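Local coordinates for glycosylation Associate Protein 2 (Streptococcus agalactiae serotype V, PDB 6OYC), which is a glycosylation-associated protein of the Gap123 complex that probably serves the accessory Sec system, which modifies and exports serine-rich surface glycoproteins, at residues I178-D183 against G238-K243; L206-S211 against S234-S239; K317-P322 against S504-M509. All coordinates share one frame; numbering follows the deposited sequence.

Contact 1. Residues I178-D183 against G238-K243; sequences IPFSSD and GSLAVK
F180 and L240 form the apolar centre of this antiparallel strand pair, L240 CD2 lying 3.6 Å from F180 CD2. The methyl reaches the ring obliquely, and the L240 CG and CD1 atoms close in on the same ring carbon, so one corner of the phenyl group rests against the whole branched end of the leucine. The ring is carried there by CG standing anti to the backbone N of F180 (chi1 -177°). Opposite F180 is G238, which has no side chain; F180 CB approaches G238 O to 3.7 Å. On the same face I178 continues the apolar row: its CB is 4.0 Å from L240 CB, and its CD1, at the end of an extended branch, is 4.1 Å from V242 CG2.

Further out, main-chain bonds set the register. I178 and L240 are a hydrogen-bonded pair, bonded in both directions, with L240 N to I178 O at 2.8 Å. F180 and G238 repeat the pattern, F180 N to G238 O being 3.0 Å. Between them P179 and S239 make the non-hydrogen-bonded pair, and their side chains occupy the other face. Between the strands, S239 CA makes a CA-H...O contact of 3.2 Å to I178 O. Beyond F180 the chain leaves the strand, and S181 OG accepts from D183 N at 2.9 Å in an ST turn.

Strand 238-247 is an inner strand: its other edge bonds to strand 198-208, S239 pairing with I207. Within this sheet F180 also touches L206 of strand 198-208. The apolar face is met by a second layer, since I178 packs on L188 of strand 185-195 and on L257 of strand 251-262, and L240 on L188, a geometry consistent with two sheets packed face to face.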
# COMPACT_ATOMS: atom_id res chain seq x y z
N ILE B 178 0.21 20.85 -5.41
CA ILE B 178 -0.34 19.59 -4.93
C ILE B 178 -1.76 19.86 -4.45
O ILE B 178 -1.94 20.67 -3.53
CB ILE B 178 0.50 19.01 -3.79
CG1 ILE B 178 1.94 18.82 -4.26
CG2 ILE B 178 -0.07 17.70 -3.34
CD1 ILE B 178 2.86 18.35 -3.16
N PRO B 179 -2.78 19.22 -5.02
CA PRO B 179 -4.15 19.40 -4.53
C PRO B 179 -4.24 19.10 -3.04
O PRO B 179 -3.74 18.09 -2.56
CB PRO B 179 -4.95 18.38 -5.35
CG PRO B 179 -4.09 18.08 -6.56
CD PRO B 179 -2.68 18.18 -6.06
N PHE B 180 -4.87 20.00 -2.31
CA PHE B 180 -5.02 19.89 -0.88
C PHE B 180 -6.51 19.83 -0.57
O PHE B 180 -7.25 20.76 -0.89
CB PHE B 180 -4.36 21.07 -0.17
CG PHE B 180 -4.40 20.99 1.33
CD1 PHE B 180 -5.54 21.38 2.03
CD2 PHE B 180 -3.30 20.53 2.03
CE1 PHE B 180 -5.57 21.31 3.40
CE2 PHE B 180 -3.32 20.47 3.41
CZ PHE B 180 -4.46 20.86 4.10
N SER B 181 -6.94 18.75 0.06
CA SER B 181 -8.34 18.55 0.36
C SER B 181 -8.67 19.02 1.76
O SER B 181 -7.86 18.93 2.69
CB SER B 181 -8.70 17.07 0.21
OG SER B 181 -10.01 16.80 0.69
N SER B 182 -9.88 19.53 1.92
CA SER B 182 -10.39 19.84 3.25
C SER B 182 -11.11 18.66 3.89
O SER B 182 -11.48 18.74 5.06
CB SER B 182 -11.32 21.05 3.18
OG SER B 182 -12.24 20.90 2.11
N ASP B 183 -11.29 17.55 3.16
CA ASP B 183 -12.12 16.45 3.64
C ASP B 183 -11.35 15.26 4.19
O ASP B 183 -11.96 14.43 4.88
CB ASP B 183 -13.04 15.97 2.52
CG ASP B 183 -13.99 17.05 2.08
OD1 ASP B 183 -14.59 17.74 2.94
OD2 ASP B 183 -14.12 17.24 0.87
N GLY B 238 -7.51 23.98 -1.22
CA GLY B 238 -6.66 24.69 -2.16
C GLY B 238 -5.57 23.83 -2.79
O GLY B 238 -5.82 22.67 -3.15
N SER B 239 -4.36 24.37 -2.93
CA SER B 239 -3.25 23.56 -3.38
C SER B 239 -1.98 24.03 -2.70
O SER B 239 -1.92 25.14 -2.14
CB SER B 239 -3.08 23.59 -4.91
OG SER B 239 -2.91 24.90 -5.39
N LEU B 240 -0.97 23.17 -2.72
CA LEU B 240 0.27 23.40 -2.00
C LEU B 240 1.38 23.84 -2.95
O LEU B 240 1.53 23.29 -4.04
CB LEU B 240 0.73 22.13 -1.29
CG LEU B 240 -0.19 21.52 -0.25
CD1 LEU B 240 0.50 20.31 0.38
CD2 LEU B 240 -0.56 22.59 0.80
N ALA B 241 2.16 24.83 -2.51
CA ALA B 241 3.47 25.12 -3.08
C ALA B 241 4.55 24.66 -2.12
O ALA B 241 4.44 24.87 -0.90
CB ALA B 241 3.62 26.61 -3.37
N VAL B 242 5.59 24.01 -2.64
CA VAL B 242 6.60 23.37 -1.82
C VAL B 242 7.95 23.97 -2.15
O VAL B 242 8.32 24.02 -3.33
CB VAL B 242 6.63 21.84 -2.02
CG1 VAL B 242 7.74 21.21 -1.19
CG2 VAL B 242 5.29 21.26 -1.66
N LYS B 243 8.66 24.46 -1.12
CA LYS B 243 10.01 25.00 -1.21
C LYS B 243 10.92 24.26 -0.24
O LYS B 243 10.50 23.86 0.85
CB LYS B 243 10.04 26.51 -0.88
CG LYS B 243 9.16 27.38 -1.77
CD LYS B 243 8.55 28.55 -1.02
CE LYS B 243 7.16 28.21 -0.45
NZ LYS B 243 6.39 29.46 -0.14

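Contact 2. Residues L206-S211 against S234-S239; sequences LIVDGS and SDISGS
D209 and S237 bring together the flat groups of this contact, which are a carboxylate and peptide units. G238 CA sits over one side of the D209 carboxylate, 4.0 Å from D209 CG, while D209 OD2 approaches S237 OG: a weak bond at 3.4 Å, and not a settled one, since another acceptor is within reach of the hydroxyl proton. The peptide carbonyl of S237 is held more firmly, taking D209 N at 2.8 Å, and D209 CB is drawn close to the same oxygen.

The main chains then run antiparallel. I207 and S239 are a hydrogen-bonded pair, bonded both ways, with I207 N to S239 O at 2.8 Å. Next to it V208 faces G238 in a non-hydrogen-bonded pair, from which V208 turns its CB away. Having no CB, G238 lets I207 O approach its CA to 3.1 Å, close enough for a CA-H...O contact. A water joins the strands on the S239 side: it donates to I207 O and lies 2.8 Å from S239 OG.

Away from that water a small apolar group forms. I236 CG2 meets V208 CG2 at 4.0 Å and L206 CD2 at a similar distance, so one methyl serves both residues. Just before I236 is an ST turn, in which S234 OG accepts from I236 N. L206 CG is anti to its backbone N (chi1 177°), and the CD1 branch beyond it reaches S239 O at 3.7 Å.

After V208 the chain folds into a type II turn, G210 taking the positive phi, and V208 O accepts from both S211 N and S211 OG. This is the end of a pairing in an antiparallel sheet, where strand 198-208 lies between strands 238-247 and 215-222 and the turn leads on to the latter.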
# COMPACT_ATOMS: atom_id res chain seq x y z
N LEU B 206 -0.19 26.78 1.67
CA LEU B 206 -1.52 26.44 1.19
C LEU B 206 -2.15 27.64 0.48
O LEU B 206 -2.54 28.62 1.13
CB LEU B 206 -2.40 25.97 2.35
CG LEU B 206 -3.86 25.64 2.03
CD1 LEU B 206 -3.96 24.62 0.90
CD2 LEU B 206 -4.55 25.15 3.30
N ILE B 207 -2.25 27.57 -0.84
CA ILE B 207 -2.90 28.60 -1.66
C ILE B 207 -4.39 28.29 -1.73
O ILE B 207 -4.78 27.21 -2.19
CB ILE B 207 -2.27 28.66 -3.07
CG1 ILE B 207 -0.77 28.96 -2.99
CG2 ILE B 207 -2.99 29.70 -3.96
CD1 ILE B 207 0.09 28.17 -3.98
N VAL B 208 -5.22 29.24 -1.28
CA VAL B 208 -6.67 28.99 -1.20
C VAL B 208 -7.24 28.72 -2.57
O VAL B 208 -6.90 29.39 -3.56
CB VAL B 208 -7.41 30.17 -0.55
CG1 VAL B 208 -8.94 29.97 -0.64
CG2 VAL B 208 -6.97 30.36 0.86
N ASP B 209 -8.14 27.75 -2.64
CA ASP B 209 -8.76 27.38 -3.90
C ASP B 209 -9.32 28.58 -4.64
O ASP B 209 -10.01 29.42 -4.05
CB ASP B 209 -9.86 26.37 -3.64
CG ASP B 209 -9.83 25.26 -4.61
OD1 ASP B 209 -9.75 25.55 -5.84
OD2 ASP B 209 -9.86 24.10 -4.14
N GLY B 210 -9.04 28.65 -5.93
CA GLY B 210 -9.55 29.72 -6.76
C GLY B 210 -8.93 31.09 -6.54
O GLY B 210 -9.42 32.07 -7.11
N SER B 211 -7.89 31.20 -5.72
CA SER B 211 -7.22 32.48 -5.50
C SER B 211 -5.95 32.54 -6.34
O SER B 211 -5.37 31.52 -6.73
CB SER B 211 -6.93 32.70 -4.01
OG SER B 211 -5.75 32.03 -3.57
N SER B 234 -6.59 20.66 7.11
CA SER B 234 -7.19 21.96 7.36
C SER B 234 -8.55 21.99 6.71
O SER B 234 -8.81 21.26 5.75
CB SER B 234 -6.32 23.11 6.81
OG SER B 234 -7.06 24.31 6.75
N ASP B 235 -9.43 22.84 7.21
CA ASP B 235 -10.73 22.93 6.57
C ASP B 235 -10.75 23.87 5.38
O ASP B 235 -11.80 24.01 4.74
CB ASP B 235 -11.80 23.31 7.59
CG ASP B 235 -12.00 22.22 8.66
OD1 ASP B 235 -12.39 22.57 9.80
OD2 ASP B 235 -11.77 21.02 8.36
N ILE B 236 -9.62 24.45 5.02
CA ILE B 236 -9.50 25.25 3.81
C ILE B 236 -9.06 24.35 2.66
O ILE B 236 -8.12 23.56 2.80
CB ILE B 236 -8.49 26.39 4.02
CG1 ILE B 236 -9.05 27.39 5.03
CG2 ILE B 236 -8.18 27.05 2.70
CD1 ILE B 236 -7.97 28.01 5.94
N SER B 237 -9.73 24.47 1.54
CA SER B 237 -9.38 23.74 0.33
C SER B 237 -8.50 24.60 -0.59
O SER B 237 -8.72 25.82 -0.71
CB SER B 237 -10.67 23.32 -0.38
OG SER B 237 -10.41 22.32 -1.34
N GLY B 238 -7.51 23.98 -1.22
CA GLY B 238 -6.66 24.69 -2.16
C GLY B 238 -5.57 23.83 -2.79
O GLY B 238 -5.82 22.67 -3.15
N SER B 239 -4.36 24.37 -2.93
CA SER B 239 -3.25 23.56 -3.38
C SER B 239 -1.98 24.03 -2.70
O SER B 239 -1.92 25.14 -2.14
CB SER B 239 -3.08 23.59 -4.91
OG SER B 239 -2.91 24.90 -5.39
O HOH W 1 -4.97 26.73 -5.24

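Contact 3. Residues K317-P322 against S504-M509; sequences KSMKTP and SQYRRM
M319 and Y506 make a Met-aromatic contact that joins the end of helix 313-318 to the C-terminal helix 495-514, in a domain whose mostly parallel sheet and flanking helices suit the alpha/beta-hydrolase clan. The two side chains cross at about a right angle. M319 SD stands 4.7 Å from the centroid of the Y506 ring, 42° off its normal, an oblique approach. Atom by atom, the sulfur is nearest the root of the ring: SD to Y506 CB is 3.7 Å, and CE to the same CB is 3.8 Å. The methionine gets there because its chain bends at the second torsion (chi2 -94°), which swings SD out toward the tyrosine. M319 also rests on T503 and L510, so it lies against several residues of the same helix.

Y506 directs its CB toward the loop, while its hydroxyl bonds to S368 OG on strand 365-370, which fastens the far end of the ring to the sheet. S368 directly precedes a GxSxG sequence that resembles a nucleophile elbow, with no catalytic role established; Y506 lies near this pattern without touching it.

R507, next along the helix, is turned differently. Its chain bends at the second torsion (chi2 -55°), and its end comes nearer the loop. The guanidinium approaches the carbonyls of S318 and M319, just before K320 adopts positive phi; K320 N is bonded to K317 O at 3.3 Å. M319 O lies over one face of the guanidinium, 4.1 Å from R507 NH1. None of these approaches counts as a hydrogen bond; the group's strongest partner is E518, which makes a salt bridge to R507 NE. The nearest carbonyl to the guanidinium is S318 O, which reaches R507 NH2 obliquely at 3.5 Å.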
# COMPACT_ATOMS: atom_id res chain seq x y z
N LYS B 317 -10.98 -10.05 -2.53
CA LYS B 317 -12.12 -10.13 -1.63
C LYS B 317 -13.14 -11.16 -2.10
O LYS B 317 -13.82 -11.79 -1.28
CB LYS B 317 -12.78 -8.75 -1.49
CG LYS B 317 -13.51 -8.54 -0.17
CD LYS B 317 -13.68 -7.04 0.13
CE LYS B 317 -14.88 -6.76 1.05
NZ LYS B 317 -14.91 -7.48 2.35
N SER B 318 -13.23 -11.37 -3.42
CA SER B 318 -14.23 -12.28 -3.96
C SER B 318 -13.90 -13.74 -3.69
O SER B 318 -14.80 -14.58 -3.74
CB SER B 318 -14.39 -12.03 -5.46
OG SER B 318 -13.20 -12.35 -6.14
N MET B 319 -12.64 -14.05 -3.40
CA MET B 319 -12.25 -15.42 -3.10
C MET B 319 -12.69 -15.88 -1.71
O MET B 319 -12.45 -17.05 -1.38
CB MET B 319 -10.74 -15.56 -3.22
CG MET B 319 -10.18 -14.93 -4.47
SD MET B 319 -10.02 -16.12 -5.79
CE MET B 319 -9.75 -15.06 -7.22
N LYS B 320 -13.27 -15.00 -0.90
CA LYS B 320 -13.79 -15.34 0.43
C LYS B 320 -12.74 -16.08 1.26
O LYS B 320 -13.07 -16.85 2.17
CB LYS B 320 -15.09 -16.13 0.31
CG LYS B 320 -16.17 -15.42 -0.52
CD LYS B 320 -16.78 -14.22 0.23
CE LYS B 320 -18.25 -14.00 -0.11
NZ LYS B 320 -19.14 -13.86 1.10
N THR B 321 -11.48 -15.85 0.96
CA THR B 321 -10.35 -16.41 1.68
C THR B 321 -9.58 -15.29 2.39
O THR B 321 -9.69 -14.12 2.00
CB THR B 321 -9.44 -17.15 0.69
OG1 THR B 321 -8.45 -17.92 1.39
CG2 THR B 321 -8.75 -16.17 -0.25
N PRO B 322 -8.84 -15.59 3.45
CA PRO B 322 -7.97 -14.56 4.04
C PRO B 322 -6.94 -14.12 3.02
O PRO B 322 -6.41 -14.94 2.27
CB PRO B 322 -7.31 -15.26 5.23
CG PRO B 322 -8.19 -16.46 5.51
CD PRO B 322 -8.81 -16.85 4.21
N SER B 504 -9.50 -18.26 -12.43
CA SER B 504 -9.89 -19.66 -12.54
C SER B 504 -8.88 -20.56 -11.83
O SER B 504 -9.26 -21.47 -11.08
CB SER B 504 -10.02 -20.07 -14.01
OG SER B 504 -9.79 -21.46 -14.19
N GLN B 505 -7.59 -20.32 -12.06
CA GLN B 505 -6.57 -21.09 -11.36
C GLN B 505 -6.70 -20.96 -9.85
O GLN B 505 -6.44 -21.91 -9.12
CB GLN B 505 -5.19 -20.63 -11.82
CG GLN B 505 -4.21 -21.76 -11.98
CD GLN B 505 -4.66 -22.80 -12.98
OE1 GLN B 505 -5.38 -22.50 -13.93
NE2 GLN B 505 -4.24 -24.04 -12.76
N TYR B 506 -7.14 -19.79 -9.37
CA TYR B 506 -7.38 -19.61 -7.95
C TYR B 506 -8.57 -20.44 -7.47
O TYR B 506 -8.48 -21.16 -6.48
CB TYR B 506 -7.59 -18.13 -7.63
CG TYR B 506 -6.44 -17.47 -6.88
CD1 TYR B 506 -6.19 -17.78 -5.55
CD2 TYR B 506 -5.62 -16.54 -7.50
CE1 TYR B 506 -5.15 -17.18 -4.85
CE2 TYR B 506 -4.57 -15.93 -6.81
CZ TYR B 506 -4.34 -16.25 -5.49
OH TYR B 506 -3.31 -15.66 -4.79
N ARG B 507 -9.72 -20.32 -8.16
CA ARG B 507 -10.94 -20.94 -7.67
C ARG B 507 -10.85 -22.46 -7.71
O ARG B 507 -11.28 -23.14 -6.78
CB ARG B 507 -12.15 -20.45 -8.47
CG ARG B 507 -12.96 -19.35 -7.78
CD ARG B 507 -13.42 -19.76 -6.37
NE ARG B 507 -14.41 -18.83 -5.82
CZ ARG B 507 -14.85 -18.85 -4.57
NH1 ARG B 507 -14.40 -19.75 -3.71
NH2 ARG B 507 -15.75 -17.96 -4.17
N ARG B 508 -10.27 -23.00 -8.78
CA ARG B 508 -10.09 -24.44 -8.88
C ARG B 508 -9.10 -24.96 -7.85
O ARG B 508 -9.18 -26.13 -7.45
CB ARG B 508 -9.64 -24.83 -10.29
CG ARG B 508 -8.14 -25.03 -10.42
CD ARG B 508 -7.77 -25.84 -11.65
NE ARG B 508 -6.47 -26.50 -11.50
CZ ARG B 508 -6.32 -27.82 -11.39
NH1 ARG B 508 -7.38 -28.62 -11.41
NH2 ARG B 508 -5.10 -28.33 -11.25
N MET B 509 -8.18 -24.13 -7.39
CA MET B 509 -7.23 -24.60 -6.39
C MET B 509 -7.78 -24.48 -4.97
O MET B 509 -7.50 -25.35 -4.13
CB MET B 509 -5.92 -23.84 -6.51
CG MET B 509 -4.83 -24.45 -5.68
SD MET B 509 -3.73 -23.16 -5.14
CE MET B 509 -4.69 -22.60 -3.74

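Contacts 1 and 2 adjoin, their centres 7 Å apart, and share G238 and S239: residues 178-183 bond to one edge of strand 238-247 and residues 206-211 to the other, within one antiparallel sheet. Contact 1 is the more buried, with an apolar face against a second layer of strands; contact 2 is only partly buried, at the ends of the strands, where 198-208 runs into a turn and water, serines and an aspartate enter. Contact 3 lies about 40 Å from contact 1, centre to centre, across the middle of the chain. Partly buried too, it relies on side-chain packing between a loop and a helix, whereas the two sheet contacts are held chiefly through their backbones.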